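Local coordinates for protein diaminopimelate decarboxylase (Phaeodactylum tricornutum, PDB 7JPJ) that probably catalyses the pyridoxal 5'-phosphate-dependent decarboxylation of diaminopimelate that yields lysine, working as an obligate dimer, at residues G237-G242 / T250-I255. Sequence-based numbering, arbitrary orientation.
With DLY (D-lysine), chain C; SO4 (sulfate ion), chain D.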
loop_
_atom_site.group_PDB
_atom_site.type_symbol
_atom_site.label_atom_id
_atom_site.label_comp_id
_atom_site.label_asym_id
_atom_site.label_seq_id
_atom_site.Cartn_x
_atom_site.Cartn_y
_atom_site.Cartn_z
ATOM N N GLY A 237 -4.119 -21.559 -5.460
ATOM C CA GLY A 237 -2.728 -21.432 -5.072
ATOM C C GLY A 237 -2.509 -21.560 -3.578
ATOM O O GLY A 237 -3.177 -22.356 -2.910
ATOM N N GLY A 238 -1.567 -20.784 -3.041
ATOM C CA GLY A 238 -1.278 -20.783 -1.623
ATOM C C GLY A 238 -0.032 -21.537 -1.212
ATOM O O GLY A 238 0.272 -21.581 -0.013
ATOM N N TYR A 239 0.695 -22.128 -2.159
ATOM C CA TYR A 239 1.900 -22.887 -1.840
ATOM C C TYR A 239 2.952 -21.973 -1.228
ATOM O O TYR A 239 3.343 -20.967 -1.828
ATOM C CB TYR A 239 2.424 -23.565 -3.107
ATOM C CG TYR A 239 1.292 -24.098 -3.950
ATOM C CD1 TYR A 239 0.628 -25.260 -3.590
ATOM C CD2 TYR A 239 0.853 -23.413 -5.074
ATOM C CE1 TYR A 239 -0.424 -25.740 -4.340
ATOM C CE2 TYR A 239 -0.201 -23.884 -5.829
ATOM C CZ TYR A 239 -0.837 -25.047 -5.456
ATOM O OH TYR A 239 -1.890 -25.521 -6.202
ATOM N N LYS A 240 3.404 -22.319 -0.028
ATOM C CA LYS A 240 4.226 -21.407 0.750
ATOM C C LYS A 240 5.672 -21.428 0.274
ATOM O O LYS A 240 6.207 -22.473 -0.105
ATOM C CB LYS A 240 4.152 -21.755 2.237
ATOM C CG LYS A 240 3.603 -20.621 3.107
ATOM C CD LYS A 240 2.237 -20.129 2.609
ATOM C CE LYS A 240 1.699 -18.979 3.469
ATOM N NZ LYS A 240 0.972 -17.931 2.679
ATOM N N VAL A 241 6.298 -20.254 0.290
ATOM C CA VAL A 241 7.694 -20.079 -0.086
ATOM C C VAL A 241 8.443 -19.557 1.131
ATOM O O VAL A 241 8.053 -18.538 1.714
ATOM C CB VAL A 241 7.849 -19.114 -1.277
ATOM C CG1 VAL A 241 9.317 -18.869 -1.582
ATOM C CG2 VAL A 241 7.129 -19.651 -2.496
ATOM N N GLY A 242 9.509 -20.254 1.515
ATOM C CA GLY A 242 10.326 -19.815 2.629
ATOM C C GLY A 242 11.433 -18.882 2.191
ATOM O O GLY A 242 12.496 -19.331 1.754
ATOM N N THR A 250 7.109 -25.234 0.376
ATOM C CA THR A 250 6.282 -26.393 0.067
ATOM C C THR A 250 6.969 -27.288 -0.959
ATOM O O THR A 250 7.452 -26.814 -1.990
ATOM C CB THR A 250 4.918 -25.947 -0.460
ATOM O OG1 THR A 250 4.332 -25.007 0.448
ATOM C CG2 THR A 250 3.992 -27.144 -0.607
ATOM N N ASP A 251 7.019 -28.584 -0.665
ATOM C CA ASP A 251 7.524 -29.580 -1.606
ATOM C C ASP A 251 6.359 -30.043 -2.472
ATOM O O ASP A 251 5.487 -30.785 -2.007
ATOM C CB ASP A 251 8.166 -30.750 -0.864
ATOM C CG ASP A 251 9.105 -31.561 -1.746
ATOM O OD1 ASP A 251 8.954 -31.522 -2.986
ATOM O OD2 ASP A 251 9.997 -32.241 -1.196
ATOM N N LEU A 252 6.342 -29.603 -3.733
ATOM C CA LEU A 252 5.218 -29.911 -4.612
ATOM C C LEU A 252 5.115 -31.402 -4.908
ATOM O O LEU A 252 4.019 -31.901 -5.187
ATOM C CB LEU A 252 5.337 -29.119 -5.914
ATOM C CG LEU A 252 5.290 -27.600 -5.761
ATOM C CD1 LEU A 252 5.199 -26.924 -7.121
ATOM C CD2 LEU A 252 4.124 -27.194 -4.875
ATOM N N GLN A 253 6.232 -32.128 -4.856
ATOM C CA GLN A 253 6.175 -33.567 -5.085
ATOM C C GLN A 253 5.570 -34.294 -3.889
ATOM O O GLN A 253 4.853 -35.287 -4.059
ATOM C CB GLN A 253 7.570 -34.108 -5.395
ATOM C CG GLN A 253 8.202 -33.518 -6.644
ATOM C CD GLN A 253 7.423 -33.849 -7.903
ATOM O OE1 GLN A 253 6.811 -34.914 -8.011
ATOM N NE2 GLN A 253 7.444 -32.934 -8.867
ATOM N N LYS A 254 5.838 -33.813 -2.674
ATOM C CA LYS A 254 5.355 -34.502 -1.482
ATOM C C LYS A 254 3.868 -34.265 -1.251
ATOM O O LYS A 254 3.147 -35.192 -0.869
ATOM C CB LYS A 254 6.166 -34.067 -0.259
ATOM C CG LYS A 254 7.557 -34.661 -0.223
ATOM C CD LYS A 254 8.367 -34.160 0.956
ATOM C CE LYS A 254 9.702 -34.887 1.026
ATOM N NZ LYS A 254 10.317 -35.001 -0.328
ATOM N N ILE A 255 3.390 -33.037 -1.466
ATOM C CA ILE A 255 1.965 -32.772 -1.296
ATOM C C ILE A 255 1.171 -33.100 -2.552
ATOM O O ILE A 255 -0.058 -33.227 -2.485
ATOM C CB ILE A 255 1.706 -31.308 -0.897
ATOM C CG1 ILE A 255 1.997 -30.376 -2.073
ATOM C CG2 ILE A 255 2.539 -30.929 0.323
ATOM C CD1 ILE A 255 1.265 -29.060 -2.004
HETATM N N DLY C . 4.640 -15.994 4.808
HETATM C CA DLY C . 4.093 -15.312 3.639
HETATM C C DLY C . 4.441 -16.055 2.344
HETATM O O DLY C . 4.969 -17.173 2.359
HETATM C CB DLY C . 2.575 -15.164 3.776
HETATM C CG DLY C . 1.960 -14.080 2.898
HETATM C CD DLY C . 0.472 -13.928 3.186
HETATM C CE DLY C . -0.209 -12.995 2.193
HETATM N NZ DLY C . -1.690 -12.982 2.375
HETATM O OXT DLY C . 4.202 -15.551 1.243
HETATM S S SO4 D . -0.514 -17.112 -3.867
HETATM O O1 SO4 D . 0.395 -17.016 -2.728
HETATM O O2 SO4 D . -0.356 -18.418 -4.504
HETATM O O3 SO4 D . -0.209 -16.061 -4.832
HETATM O O4 SO4 D . -1.888 -16.945 -3.400
#
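With Thr250 OG1 set anti to its own carbonyl carbon (chi1 -52°), the hydroxyl faces the backbone of Lys240, while the Tyr239 ring, its CG beside the backbone N (chi1 -39°), lies against Leu252 and Ile255. Two hydrogen bonds join Lys240 to Thr250. Lys240 N donates to Thr250 OG1 at 2.9 Å, a distinctly bent bond, and Thr250 N returns an almost straight one to Lys240 O, also 2.9 Å. Threonine suits this buried place because its short side chain offers a hydroxyl right beside the main chain; Ser208 OG is a further partner of that oxygen. Tyrosine suits its own: Tyr239 CD1 packs obliquely on the methyls Leu252 CD2 and Ile255 CD1, while its OH bonds weakly to Gly236 O. The long Lys240 chain runs on to the bound D-lysine, its NZ 3.4 Å from the ligand CB. Shortened to alanine, this residue would lose everything beyond CB, and the ligand would probably be left without the arm packed along it. Gly238 N donates a hydrogen bond to sulfate O2 (3.0 Å), at backbone angles where a side chain would strike the preceding carbonyl; the sulfate probably marks the cofactor's phosphate site. This loop follows strand 232-234 of the TIM-barrel-like domain and is tied here to the start of helix 252-270, where Asp251 is the N-cap; Trp213 of helix 210-222 stacks on Tyr239, and Tyr283 of helix 282-285 touches Leu252.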